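Local coordinates for protein putative phosphinothricin acetyltransferase YwnH (Bacillus subtilis, PDB 1VHS) that probably transfers an acetyl group from acetyl-CoA to phosphinothricin, which would inactivate this antibiotic and herbicide, at residues L13-A18 / G62-W67; M42-G47 / R52-A57; I68-F73 / R108-L113; V85-D90 / K131-H136; F121-N126 / A148-K153. All coordinates share one frame; numbering follows the deposited sequence. Where two conformers were deposited one is given.

How the contacts relate
Four of the five contacts pack a helical segment on the mixed sheet of this GNAT fold. Contact 5 instead joins the end of one sheet strand to strand 139-150 at one border of the sheet. Contacts 1 and 3 share strand 64-72, and contact 2 sits on the neighbouring strand 54-58. A65 N to A57 O, 2.8 Å, ties contacts 1 and 2, whose centres are about 11 Å apart. S69 N to S86 O, 2.8 Å, ties contacts 3 and 4. I122 and F133 touch between contacts 4 and 5. The predicted acetyl-CoA site includes I87, Y88 and I89 of contact 4 and N126 of contact 5.

Contact 1: residues L13-A18 / G62-W67; sequences LEAVVA and GNVAAW
The indole of W67 has V16 over one face. V16 CG1 stands 3.3 Å above the plane of the W67 ring, set toward the rim. V16 CG1 makes a CH-pi contact with the five-membered ring of W67, 3.5 Å from its centroid and 19° off the normal. With CG1 anti to the backbone N of V16 (chi1 170°), it is this methyl, rather than CG2, that is carried over the indole face. The two side chains cross at about a right angle. W67 NE1 also gives a hydrogen bond to V16 O at 3.1 Å. The bond is weak, because its N-H...O angle is 134°. One helix residue thus meets the indole twice, with a methyl over the face and with its carbonyl at NE1. Y88 stacks on the indole, and the ring of W44 meets it at a steep angle.

A second touch lies nearer the start of the strand. A15 CB packs on V64 CB at 3.9 Å, and both CB atoms point across the contact. Between V64 and W67 the strand is irregular. A65 and A66 both face A57, which makes a classic beta bulge. The whole is helix-on-sheet packing: helix 13-24 of the GNAT fold lies on strand 64-72, beside the predicted acetyl-CoA site residue Y88.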
# COMPACT_ATOMS: atom_id res chain seq x y z
N LEU A 13 -9.27 -1.84 12.28
CA LEU A 13 -7.85 -1.96 12.61
C LEU A 13 -7.40 -3.41 12.76
O LEU A 13 -6.37 -3.80 12.24
CB LEU A 13 -7.52 -1.18 13.89
CG LEU A 13 -6.05 -1.22 14.31
CD1 LEU A 13 -5.17 -0.65 13.20
CD2 LEU A 13 -5.86 -0.43 15.60
N GLU A 14 -8.19 -4.20 13.48
CA GLU A 14 -7.88 -5.62 13.69
C GLU A 14 -7.68 -6.38 12.38
O GLU A 14 -6.69 -7.09 12.21
CB GLU A 14 -9.00 -6.27 14.53
CG GLU A 14 -9.11 -7.78 14.40
CD GLU A 14 -9.90 -8.20 13.18
OE1 GLU A 14 -11.10 -7.86 13.09
OE2 GLU A 14 -9.33 -8.88 12.30
N ALA A 15 -8.61 -6.21 11.45
CA ALA A 15 -8.54 -6.88 10.15
C ALA A 15 -7.40 -6.33 9.29
O ALA A 15 -6.75 -7.07 8.55
CB ALA A 15 -9.86 -6.73 9.41
N VAL A 16 -7.16 -5.02 9.40
CA VAL A 16 -6.10 -4.37 8.63
C VAL A 16 -4.74 -4.92 9.05
O VAL A 16 -3.90 -5.23 8.21
CB VAL A 16 -6.14 -2.83 8.83
CG1 VAL A 16 -4.90 -2.17 8.24
CG2 VAL A 16 -7.39 -2.25 8.16
N VAL A 17 -4.53 -5.05 10.36
CA VAL A 17 -3.28 -5.58 10.88
C VAL A 17 -3.14 -7.06 10.53
O VAL A 17 -2.06 -7.54 10.20
CB VAL A 17 -3.18 -5.40 12.41
CG1 VAL A 17 -1.96 -6.14 12.95
CG2 VAL A 17 -3.09 -3.92 12.74
N ALA A 18 -4.25 -7.79 10.62
CA ALA A 18 -4.24 -9.21 10.30
C ALA A 18 -3.80 -9.42 8.86
O ALA A 18 -2.99 -10.30 8.57
CB ALA A 18 -5.63 -9.80 10.52
N GLY A 62 -18.80 -9.24 3.29
CA GLY A 62 -18.61 -8.14 4.23
C GLY A 62 -17.32 -8.18 5.02
O GLY A 62 -17.10 -7.35 5.90
N ASN A 63 -16.46 -9.15 4.71
CA ASN A 63 -15.18 -9.26 5.41
C ASN A 63 -14.12 -8.44 4.69
O ASN A 63 -14.04 -8.44 3.46
CB ASN A 63 -14.72 -10.72 5.46
CG ASN A 63 -15.76 -11.63 6.08
OD1 ASN A 63 -16.23 -11.39 7.19
ND2 ASN A 63 -16.12 -12.69 5.36
N VAL A 64 -13.30 -7.73 5.47
CA VAL A 64 -12.23 -6.92 4.90
C VAL A 64 -11.17 -7.85 4.32
O VAL A 64 -10.55 -8.62 5.05
CB VAL A 64 -11.57 -6.04 5.98
CG1 VAL A 64 -10.43 -5.24 5.38
CG2 VAL A 64 -12.61 -5.10 6.59
N ALA A 65 -10.99 -7.79 3.00
CA ALA A 65 -10.03 -8.65 2.31
C ALA A 65 -8.75 -7.94 1.86
O ALA A 65 -7.78 -8.59 1.48
CB ALA A 65 -10.69 -9.29 1.10
N ALA A 66 -8.75 -6.61 1.90
CA ALA A 66 -7.58 -5.84 1.47
C ALA A 66 -7.75 -4.39 1.86
O ALA A 66 -8.83 -3.97 2.28
CB ALA A 66 -7.43 -5.96 -0.05
N TRP A 67 -6.68 -3.61 1.73
CA TRP A 67 -6.76 -2.19 2.04
C TRP A 67 -5.79 -1.37 1.21
O TRP A 67 -4.80 -1.89 0.69
CB TRP A 67 -6.56 -1.91 3.54
CG TRP A 67 -5.35 -2.52 4.22
CD1 TRP A 67 -5.30 -3.72 4.88
CD2 TRP A 67 -4.07 -1.91 4.41
NE1 TRP A 67 -4.07 -3.88 5.47
CE2 TRP A 67 -3.30 -2.78 5.20
CE3 TRP A 67 -3.50 -0.69 3.99
CZ2 TRP A 67 -1.98 -2.49 5.58
CZ3 TRP A 67 -2.20 -0.40 4.37
CH2 TRP A 67 -1.45 -1.30 5.16

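Contact 2: residues M42-G47 / R52-A57; sequences MEWFSG and RPLYVA
L54 meets F45 and W44, and the segment 52-57 leads up to it through R52 and P53. R52 turns its side chain away from the helix, and its NH2 bonds to L113 O. P53 also points away from the helix.

L54 is next, and it carries the contact. CG is anti to the backbone N (chi1 175°), and the CD2 methyl reaches the helix. L54 CD2 touches the F45 ring at CE1, 3.3 Å, and at CD1, 3.5 Å. The same L54 CD2 touches the W44 indole less closely, at CH2, 4.2 Å. One methyl is therefore shared by two aromatic rings. The leucine crosses each aromatic side chain at about a right angle. No hydrogen bond joins the two segments, so the contact is wholly apolar. W44 is held from its other end, where NE1 bonds to E71 OE2. H48 meets the same indole edge-to-face.

Beyond L54, V56 packs on V16 of helix 13-24. Strand 54-58 runs antiparallel between strands 4-7 and 64-72. The short helix 42-46 covers L54 and also touches helix 13-24, where F45 and M42, a selenomethionine, both meet L13.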
# COMPACT_ATOMS: atom_id res chain seq x y z
N MSE A 42 -1.67 1.62 16.01
CA MSE A 42 -2.74 2.57 16.31
C MSE A 42 -2.41 3.98 15.85
O MSE A 42 -3.27 4.70 15.36
CB MSE A 42 -3.05 2.57 17.81
CG MSE A 42 -4.18 3.52 18.21
SE MSE A 42 -5.82 3.16 17.26
CE MSE A 42 -6.76 4.81 17.65
N GLU A 43 -1.14 4.37 16.01
CA GLU A 43 -0.71 5.71 15.60
C GLU A 43 -0.84 5.87 14.09
O GLU A 43 -1.46 6.82 13.61
CB GLU A 43 0.75 5.94 16.02
CG GLU A 43 0.95 6.08 17.51
CD GLU A 43 0.26 7.30 18.09
OE1 GLU A 43 0.34 7.51 19.32
OE2 GLU A 43 -0.37 8.06 17.31
N TRP A 44 -0.24 4.94 13.36
CA TRP A 44 -0.28 4.95 11.90
C TRP A 44 -1.73 5.00 11.42
O TRP A 44 -2.08 5.78 10.53
CB TRP A 44 0.39 3.69 11.37
CG TRP A 44 0.14 3.43 9.92
CD1 TRP A 44 0.75 4.03 8.85
CD2 TRP A 44 -0.80 2.49 9.38
NE1 TRP A 44 0.24 3.52 7.68
CE2 TRP A 44 -0.71 2.58 7.97
CE3 TRP A 44 -1.70 1.59 9.95
CZ2 TRP A 44 -1.49 1.80 7.12
CZ3 TRP A 44 -2.49 0.81 9.10
CH2 TRP A 44 -2.38 0.92 7.70
N PHE A 45 -2.57 4.17 12.03
CA PHE A 45 -3.97 4.09 11.67
C PHE A 45 -4.67 5.44 11.82
O PHE A 45 -5.26 5.94 10.87
CB PHE A 45 -4.67 3.05 12.55
CG PHE A 45 -6.05 2.69 12.07
CD1 PHE A 45 -6.23 1.94 10.91
CD2 PHE A 45 -7.17 3.10 12.78
CE1 PHE A 45 -7.50 1.61 10.46
CE2 PHE A 45 -8.46 2.77 12.34
CZ PHE A 45 -8.62 2.02 11.18
N SER A 46 -4.61 6.01 13.02
CA SER A 46 -5.25 7.30 13.29
C SER A 46 -4.55 8.44 12.56
O SER A 46 -5.07 9.55 12.49
CB SER A 46 -5.26 7.57 14.79
OG SER A 46 -6.03 6.60 15.48
N GLY A 47 -3.37 8.16 12.01
CA GLY A 47 -2.62 9.18 11.30
C GLY A 47 -3.21 9.56 9.95
O GLY A 47 -2.79 10.56 9.36
N ARG A 52 -5.72 12.11 2.96
CA ARG A 52 -4.79 10.98 2.87
C ARG A 52 -5.42 9.85 3.69
O ARG A 52 -4.99 9.55 4.80
CB ARG A 52 -3.43 11.39 3.43
CG ARG A 52 -2.80 12.55 2.66
CD ARG A 52 -2.41 12.13 1.24
NE ARG A 52 -1.84 13.23 0.46
CZ ARG A 52 -2.55 14.11 -0.23
NH1 ARG A 52 -1.93 15.07 -0.90
NH2 ARG A 52 -3.87 14.04 -0.26
N PRO A 53 -6.44 9.22 3.12
CA PRO A 53 -7.15 8.14 3.81
C PRO A 53 -6.70 6.70 3.64
O PRO A 53 -5.83 6.36 2.84
CB PRO A 53 -8.58 8.33 3.34
CG PRO A 53 -8.39 8.73 1.91
CD PRO A 53 -7.15 9.61 1.89
N LEU A 54 -7.34 5.86 4.46
CA LEU A 54 -7.13 4.43 4.45
C LEU A 54 -8.48 3.87 4.03
O LEU A 54 -9.50 4.17 4.66
CB LEU A 54 -6.78 3.93 5.85
CG LEU A 54 -6.66 2.41 5.97
CD1 LEU A 54 -5.53 1.92 5.07
CD2 LEU A 54 -6.39 2.02 7.42
N TYR A 55 -8.49 3.10 2.95
CA TYR A 55 -9.72 2.47 2.48
C TYR A 55 -9.61 0.97 2.66
O TYR A 55 -8.53 0.40 2.53
CB TYR A 55 -9.93 2.74 0.99
CG TYR A 55 -10.14 4.18 0.62
CD1 TYR A 55 -9.06 5.01 0.34
CD2 TYR A 55 -11.42 4.72 0.55
CE1 TYR A 55 -9.24 6.34 0.00
CE2 TYR A 55 -11.62 6.06 0.22
CZ TYR A 55 -10.53 6.87 -0.06
OH TYR A 55 -10.71 8.19 -0.37
N VAL A 56 -10.73 0.33 2.95
CA VAL A 56 -10.72 -1.12 3.07
C VAL A 56 -11.63 -1.66 1.99
O VAL A 56 -12.56 -0.97 1.54
CB VAL A 56 -11.20 -1.60 4.47
CG1 VAL A 56 -10.17 -1.24 5.53
CG2 VAL A 56 -12.55 -0.99 4.80
N ALA A 57 -11.35 -2.87 1.54
CA ALA A 57 -12.14 -3.52 0.51
C ALA A 57 -12.81 -4.74 1.14
O ALA A 57 -12.13 -5.59 1.73
CB ALA A 57 -11.26 -3.93 -0.65

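Contact 3: residues I68-F73 / R108-L113; sequences ISFETF and RIAPNL
F70 meets L113 through a CH-pi contact. The CD1 methyl of L113 sits over the centre of the F70 ring, 3.7 Å from the centroid and 8° off the normal. The two side chains cross at about a right angle. The leucine CG lies anti to its own carbonyl carbon (chi1 -61°), which directs the side chain to the ring and lets CD1 lie over the centre.

Plain apolar contacts complete the group. I109 CG2 reaches F70 CE1 at 4.1 Å. A110 CB reaches F70 CE2, also at 4.1 Å. Residues 109 to 113 thus bring three aliphatic side chains to the phenyl ring, one over a face and two obliquely.

Polar bonds stay within or outside the segments. S69 OG gives a hydrogen bond to E71 OE2 at 2.8 Å, met on the anti side of the carboxylate. W44 NE1 shares that oxygen, and L113 O accepts from R52 NH2. No hydrogen bond or salt bridge crosses the contact, so dispersion and burial of the F70 ring hold strand 64-72 to segment 108-113.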
# COMPACT_ATOMS: atom_id res chain seq x y z
N ILE A 68 -6.12 -0.09 1.07
CA ILE A 68 -5.31 0.87 0.32
C ILE A 68 -5.07 2.06 1.23
O ILE A 68 -6.01 2.66 1.76
CB ILE A 68 -6.06 1.39 -0.92
CG1 ILE A 68 -6.53 0.24 -1.80
CG2 ILE A 68 -5.14 2.30 -1.73
CD1 ILE A 68 -7.40 0.70 -2.96
N SER A 69 -3.80 2.40 1.42
CA SER A 69 -3.44 3.50 2.30
C SER A 69 -2.72 4.60 1.53
O SER A 69 -1.80 4.30 0.75
CB SER A 69 -2.53 2.99 3.42
OG SER A 69 -1.93 4.06 4.14
N PHE A 70 -3.14 5.84 1.72
CA PHE A 70 -2.46 6.97 1.09
C PHE A 70 -1.71 7.63 2.25
O PHE A 70 -2.29 7.87 3.31
CB PHE A 70 -3.44 7.97 0.48
CG PHE A 70 -4.10 7.49 -0.78
CD1 PHE A 70 -5.31 6.81 -0.73
CD2 PHE A 70 -3.47 7.67 -2.01
CE1 PHE A 70 -5.90 6.32 -1.90
CE2 PHE A 70 -4.05 7.18 -3.18
CZ PHE A 70 -5.27 6.51 -3.13
N GLU A 71 -0.43 7.88 2.06
CA GLU A 71 0.37 8.48 3.13
C GLU A 71 1.19 9.64 2.62
O GLU A 71 1.52 9.71 1.44
CB GLU A 71 1.26 7.41 3.75
CG GLU A 71 0.47 6.34 4.50
CD GLU A 71 1.30 5.12 4.83
OE1 GLU A 71 2.42 5.28 5.35
OE2 GLU A 71 0.82 3.99 4.57
N THR A 72 1.50 10.57 3.52
CA THR A 72 2.30 11.74 3.16
C THR A 72 3.71 11.29 2.85
O THR A 72 4.19 10.29 3.39
CB THR A 72 2.36 12.75 4.31
OG1 THR A 72 2.98 12.14 5.45
CG2 THR A 72 0.97 13.21 4.69
N PHE A 73 4.39 12.04 1.99
CA PHE A 73 5.77 11.71 1.65
C PHE A 73 6.66 12.36 2.70
O PHE A 73 7.50 11.70 3.31
CB PHE A 73 6.13 12.25 0.26
CG PHE A 73 7.59 12.12 -0.07
CD1 PHE A 73 8.17 10.87 -0.22
CD2 PHE A 73 8.39 13.25 -0.19
CE1 PHE A 73 9.54 10.75 -0.49
CE2 PHE A 73 9.75 13.14 -0.46
CZ PHE A 73 10.33 11.89 -0.61
N ARG A 108 -8.12 6.12 -9.43
CA ARG A 108 -9.33 6.90 -9.69
C ARG A 108 -9.48 7.91 -8.56
O ARG A 108 -9.82 9.07 -8.77
CB ARG A 108 -10.56 5.98 -9.73
CG ARG A 108 -11.89 6.73 -9.78
CD ARG A 108 -13.08 5.77 -9.79
NE ARG A 108 -13.23 5.03 -8.54
CZ ARG A 108 -13.68 5.55 -7.40
NH1 ARG A 108 -13.78 4.79 -6.31
NH2 ARG A 108 -14.03 6.83 -7.33
N ILE A 109 -9.21 7.44 -7.35
CA ILE A 109 -9.33 8.26 -6.15
C ILE A 109 -8.27 9.35 -5.99
O ILE A 109 -8.60 10.49 -5.67
CB ILE A 109 -9.33 7.35 -4.90
CG1 ILE A 109 -10.63 6.56 -4.85
CG2 ILE A 109 -9.11 8.18 -3.64
CD1 ILE A 109 -10.70 5.56 -3.69
N ALA A 110 -7.01 8.99 -6.21
CA ALA A 110 -5.89 9.92 -6.03
C ALA A 110 -6.07 11.36 -6.51
O ALA A 110 -5.81 12.30 -5.75
CB ALA A 110 -4.62 9.31 -6.65
N PRO A 111 -6.49 11.57 -7.76
CA PRO A 111 -6.68 12.93 -8.28
C PRO A 111 -7.65 13.76 -7.44
O PRO A 111 -7.45 14.96 -7.26
CB PRO A 111 -7.21 12.69 -9.69
CG PRO A 111 -6.56 11.41 -10.07
CD PRO A 111 -6.74 10.58 -8.82
N ASN A 112 -8.69 13.12 -6.92
CA ASN A 112 -9.67 13.83 -6.11
C ASN A 112 -9.13 14.15 -4.72
O ASN A 112 -9.74 14.92 -3.98
CB ASN A 112 -10.96 13.02 -6.00
CG ASN A 112 -11.69 12.92 -7.33
OD1 ASN A 112 -11.36 12.09 -8.18
ND2 ASN A 112 -12.69 13.78 -7.52
N LEU A 113 -7.99 13.56 -4.37
CA LEU A 113 -7.37 13.81 -3.07
C LEU A 113 -6.37 14.96 -3.20
O LEU A 113 -5.75 15.36 -2.22
CB LEU A 113 -6.66 12.55 -2.56
CG LEU A 113 -7.55 11.32 -2.33
CD1 LEU A 113 -6.69 10.14 -1.90
CD2 LEU A 113 -8.60 11.64 -1.27

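Contact 4: residues V85-D90 / K131-H136; sequences VSIYID and KLFEKH
Strand 82-89 and helix 127-135 keep their backbones well apart here, with the nearest CA atoms, those of V85 and F133, 11.1 Å from each other. The space is bridged by side chains, chiefly by the F133 ring. V85 CG1 meets the ring at its edge, near the ring plane, and lies 4.2 Å from F133 CE2. I87 CD1 approaches the same end of the ring obliquely, 4.4 Å from F133 CZ. V85 and I87 are two apart in the strand, so both point to the same side of the sheet. F133 CG lies nearly opposite its carbonyl carbon (chi1 -82°), and the ring extends toward the strand.

In the GNAT fold, a helix after the strand 117-123 packs on the sheet in this way. F133 also lies on A120 and I122 of that strand, on L103 of helix 98-109, and edge-to-face with F138. F133 touches I87, one of the residues of the predicted acetyl-CoA site, to which Y88 and I89 also belong.

At the helix end, H136 folds back on the last turn. Its ND1 gives a hydrogen bond to L132 O, 3.2 Å long and nearly straight at 169°. The oxygen lies in the plane of the imidazole, while ND1 stands above the carbonyl plane. K135 N reaches L132 O from the opposite face.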
# COMPACT_ATOMS: atom_id res chain seq x y z
N VAL A 85 1.30 5.43 -2.02
CA VAL A 85 0.15 4.55 -2.00
C VAL A 85 0.66 3.16 -1.62
O VAL A 85 1.65 2.68 -2.18
CB VAL A 85 -0.59 4.49 -3.36
CG1 VAL A 85 0.34 3.98 -4.46
CG2 VAL A 85 -1.82 3.57 -3.23
N SER A 86 -0.00 2.55 -0.64
CA SER A 86 0.36 1.22 -0.17
C SER A 86 -0.86 0.32 -0.29
O SER A 86 -1.96 0.70 0.12
CB SER A 86 0.83 1.27 1.29
OG SER A 86 -0.21 1.73 2.14
N ILE A 87 -0.68 -0.86 -0.87
CA ILE A 87 -1.78 -1.80 -1.04
C ILE A 87 -1.43 -3.17 -0.49
O ILE A 87 -0.43 -3.77 -0.88
CB ILE A 87 -2.14 -1.93 -2.54
CG1 ILE A 87 -2.52 -0.56 -3.10
CG2 ILE A 87 -3.27 -2.94 -2.72
CD1 ILE A 87 -2.79 -0.54 -4.59
N TYR A 88 -2.25 -3.67 0.43
CA TYR A 88 -2.04 -4.98 1.02
C TYR A 88 -3.28 -5.84 0.80
O TYR A 88 -4.41 -5.37 0.96
CB TYR A 88 -1.75 -4.88 2.52
CG TYR A 88 -0.36 -4.37 2.82
CD1 TYR A 88 -0.06 -3.01 2.75
CD2 TYR A 88 0.68 -5.26 3.15
CE1 TYR A 88 1.23 -2.54 2.99
CE2 TYR A 88 1.97 -4.79 3.39
CZ TYR A 88 2.24 -3.44 3.31
OH TYR A 88 3.51 -2.97 3.54
N ILE A 89 -3.05 -7.09 0.42
CA ILE A 89 -4.13 -8.02 0.15
C ILE A 89 -3.99 -9.23 1.06
O ILE A 89 -2.89 -9.72 1.29
CB ILE A 89 -4.08 -8.49 -1.32
CG1 ILE A 89 -4.01 -7.27 -2.25
CG2 ILE A 89 -5.30 -9.35 -1.64
CD1 ILE A 89 -3.78 -7.62 -3.71
N ASP A 90 -5.11 -9.71 1.58
CA ASP A 90 -5.08 -10.89 2.45
C ASP A 90 -4.37 -11.99 1.68
O ASP A 90 -4.77 -12.33 0.56
CB ASP A 90 -6.51 -11.31 2.82
CG ASP A 90 -6.54 -12.49 3.79
OD1 ASP A 90 -7.61 -12.76 4.36
OD2 ASP A 90 -5.49 -13.15 3.97
N LYS A 131 5.46 -5.24 -12.21
CA LYS A 131 4.86 -5.26 -13.54
C LYS A 131 3.47 -4.63 -13.52
O LYS A 131 3.12 -3.89 -14.44
CB LYS A 131 4.78 -6.69 -14.08
N LEU A 132 2.70 -4.92 -12.48
CA LEU A 132 1.37 -4.36 -12.33
C LEU A 132 1.43 -2.83 -12.37
O LEU A 132 0.74 -2.20 -13.16
CB LEU A 132 0.74 -4.81 -11.01
CG LEU A 132 -0.63 -4.18 -10.70
CD1 LEU A 132 -1.61 -4.54 -11.80
CD2 LEU A 132 -1.13 -4.67 -9.34
N PHE A 133 2.26 -2.24 -11.51
CA PHE A 133 2.36 -0.79 -11.49
C PHE A 133 2.87 -0.19 -12.81
O PHE A 133 2.39 0.85 -13.25
CB PHE A 133 3.26 -0.33 -10.33
CG PHE A 133 2.55 -0.27 -9.00
CD1 PHE A 133 2.23 -1.44 -8.31
CD2 PHE A 133 2.18 0.95 -8.46
CE1 PHE A 133 1.54 -1.38 -7.10
CE2 PHE A 133 1.49 1.02 -7.24
CZ PHE A 133 1.17 -0.15 -6.56
N GLU A 134 3.82 -0.87 -13.45
CA GLU A 134 4.36 -0.36 -14.71
C GLU A 134 3.33 -0.36 -15.83
O GLU A 134 3.45 0.41 -16.78
CB GLU A 134 5.60 -1.16 -15.11
CG GLU A 134 6.83 -0.80 -14.28
CD GLU A 134 8.04 -1.65 -14.61
OE1 GLU A 134 8.48 -1.65 -15.78
OE2 GLU A 134 8.57 -2.31 -13.69
N LYS A 135 2.31 -1.20 -15.73
CA LYS A 135 1.26 -1.24 -16.75
C LYS A 135 0.34 -0.05 -16.52
O LYS A 135 -0.41 0.33 -17.42
CB LYS A 135 0.45 -2.53 -16.67
CG LYS A 135 1.19 -3.78 -17.14
CD LYS A 135 0.29 -5.00 -17.04
CE LYS A 135 1.01 -6.27 -17.46
NZ LYS A 135 0.14 -7.46 -17.23
N HIS A 136 0.38 0.51 -15.32
CA HIS A 136 -0.47 1.65 -14.99
C HIS A 136 0.21 3.01 -14.92
O HIS A 136 -0.18 3.88 -14.14
CB HIS A 136 -1.23 1.38 -13.69
CG HIS A 136 -2.33 0.37 -13.84
ND1 HIS A 136 -2.15 -0.98 -13.63
CD2 HIS A 136 -3.63 0.52 -14.19
CE1 HIS A 136 -3.29 -1.62 -13.83
NE2 HIS A 136 -4.20 -0.73 -14.18

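Contact 5: residues F121-N126 / A148-K153; sequences FIFGHN and AEMDGK
F123 packs against M150 and A148, and these three side chains form the close part of the contact. M150 is a selenomethionine. Its CE methyl meets the far end of the phenyl ring, 3.8 Å from F123 CZ and also 3.8 Å from F123 CE1. The two side chains come from opposite directions. A bend at chi3 (-82°) sets the methyl against the ring. A148 CB touches another ring atom, F123 CE2, at 4.0 Å. Both partners approach the ring obliquely. No hydrogen bond crosses the contact.

The other side is looser. The chain leaves A148 and M150 through a type I' turn from M150 to K153, where D151, G152 and K153 are exposed. D151 OD1 forms a salt bridge with R27 NE. N126, by contrast, is buried. A type I turn from F123 leads to it, and it is the N-cap of helix 127-135, with OD1 accepting from S129 N. It belongs to the predicted acetyl-CoA site.

Strand 153-163 lies between strands 117-123 and 139-150 in the sheet. F123 and M150 therefore meet across it, F123 also touching L157 and M150 touching Y155, while I122 packs on helix 127-135.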
# COMPACT_ATOMS: atom_id res chain seq x y z
N PHE A 121 6.40 1.99 -2.88
CA PHE A 121 7.64 1.38 -2.42
C PHE A 121 7.48 -0.13 -2.52
O PHE A 121 6.72 -0.74 -1.77
CB PHE A 121 7.94 1.79 -0.97
CG PHE A 121 8.29 3.25 -0.82
CD1 PHE A 121 7.42 4.24 -1.28
CD2 PHE A 121 9.49 3.63 -0.22
CE1 PHE A 121 7.75 5.59 -1.15
CE2 PHE A 121 9.82 4.98 -0.09
CZ PHE A 121 8.95 5.96 -0.55
N ILE A 122 8.21 -0.73 -3.46
CA ILE A 122 8.13 -2.15 -3.73
C ILE A 122 9.49 -2.82 -3.73
O ILE A 122 10.44 -2.32 -4.33
CB ILE A 122 7.45 -2.38 -5.11
CG1 ILE A 122 6.10 -1.66 -5.16
CG2 ILE A 122 7.29 -3.87 -5.38
CD1 ILE A 122 5.47 -1.58 -6.55
N PHE A 123 9.60 -3.96 -3.05
CA PHE A 123 10.86 -4.68 -3.03
C PHE A 123 11.28 -5.06 -4.45
O PHE A 123 10.45 -5.46 -5.27
CB PHE A 123 10.74 -5.94 -2.18
CG PHE A 123 10.74 -5.67 -0.71
CD1 PHE A 123 9.90 -6.38 0.14
CD2 PHE A 123 11.59 -4.71 -0.17
CE1 PHE A 123 9.92 -6.14 1.51
CE2 PHE A 123 11.60 -4.46 1.20
CZ PHE A 123 10.77 -5.18 2.04
N GLY A 124 12.58 -4.94 -4.73
CA GLY A 124 13.09 -5.26 -6.05
C GLY A 124 12.79 -6.65 -6.57
O GLY A 124 12.72 -6.86 -7.78
N HIS A 125 12.61 -7.61 -5.67
CA HIS A 125 12.33 -8.98 -6.08
C HIS A 125 10.85 -9.29 -6.29
O HIS A 125 10.50 -10.41 -6.66
CB HIS A 125 12.93 -9.98 -5.08
CG HIS A 125 12.40 -9.83 -3.69
ND1 HIS A 125 12.57 -8.68 -2.94
CD2 HIS A 125 11.72 -10.69 -2.89
CE1 HIS A 125 12.01 -8.84 -1.76
NE2 HIS A 125 11.50 -10.05 -1.70
N ASN A 126 9.98 -8.32 -6.05
CA ASN A 126 8.54 -8.54 -6.23
C ASN A 126 8.16 -8.17 -7.66
O ASN A 126 7.56 -7.12 -7.90
CB ASN A 126 7.73 -7.71 -5.24
CG ASN A 126 6.26 -8.08 -5.23
OD1 ASN A 126 5.76 -8.74 -6.14
ND2 ASN A 126 5.55 -7.64 -4.19
N ALA A 148 17.26 -3.03 3.04
CA ALA A 148 16.36 -3.80 3.88
C ALA A 148 17.05 -5.13 4.21
O ALA A 148 17.51 -5.83 3.32
CB ALA A 148 15.05 -4.06 3.15
N GLU A 149 17.12 -5.46 5.49
CA GLU A 149 17.74 -6.72 5.90
C GLU A 149 16.74 -7.57 6.66
O GLU A 149 16.17 -7.12 7.65
CB GLU A 149 18.95 -6.47 6.80
CG GLU A 149 19.65 -7.76 7.21
CD GLU A 149 20.78 -7.52 8.19
OE1 GLU A 149 21.70 -6.74 7.86
OE2 GLU A 149 20.75 -8.13 9.28
N MSE A 150 16.54 -8.80 6.20
CA MSE A 150 15.63 -9.74 6.84
C MSE A 150 16.18 -11.16 6.72
O MSE A 150 16.62 -11.58 5.65
CB MSE A 150 14.25 -9.68 6.18
CG MSE A 150 13.63 -8.29 6.18
SE MSE A 150 11.83 -8.32 5.51
CE MSE A 150 12.20 -8.29 3.61
N ASP A 151 16.17 -11.89 7.83
CA ASP A 151 16.66 -13.26 7.84
C ASP A 151 18.14 -13.31 7.44
O ASP A 151 18.61 -14.28 6.86
CB ASP A 151 15.86 -14.12 6.86
CG ASP A 151 14.39 -14.20 7.22
OD1 ASP A 151 13.60 -14.63 6.35
OD2 ASP A 151 14.04 -13.84 8.36
N GLY A 152 18.86 -12.24 7.75
CA GLY A 152 20.28 -12.19 7.42
C GLY A 152 20.56 -11.99 5.94
O GLY A 152 21.70 -12.16 5.51
N LYS A 153 19.53 -11.63 5.18
CA LYS A 153 19.66 -11.39 3.74
C LYS A 153 19.31 -9.94 3.43
O LYS A 153 18.44 -9.35 4.07
CB LYS A 153 18.72 -12.32 2.96
CG LYS A 153 19.22 -13.74 2.81
CD LYS A 153 20.41 -13.81 1.87
CE LYS A 153 20.93 -15.23 1.72
NZ LYS A 153 19.87 -16.17 1.25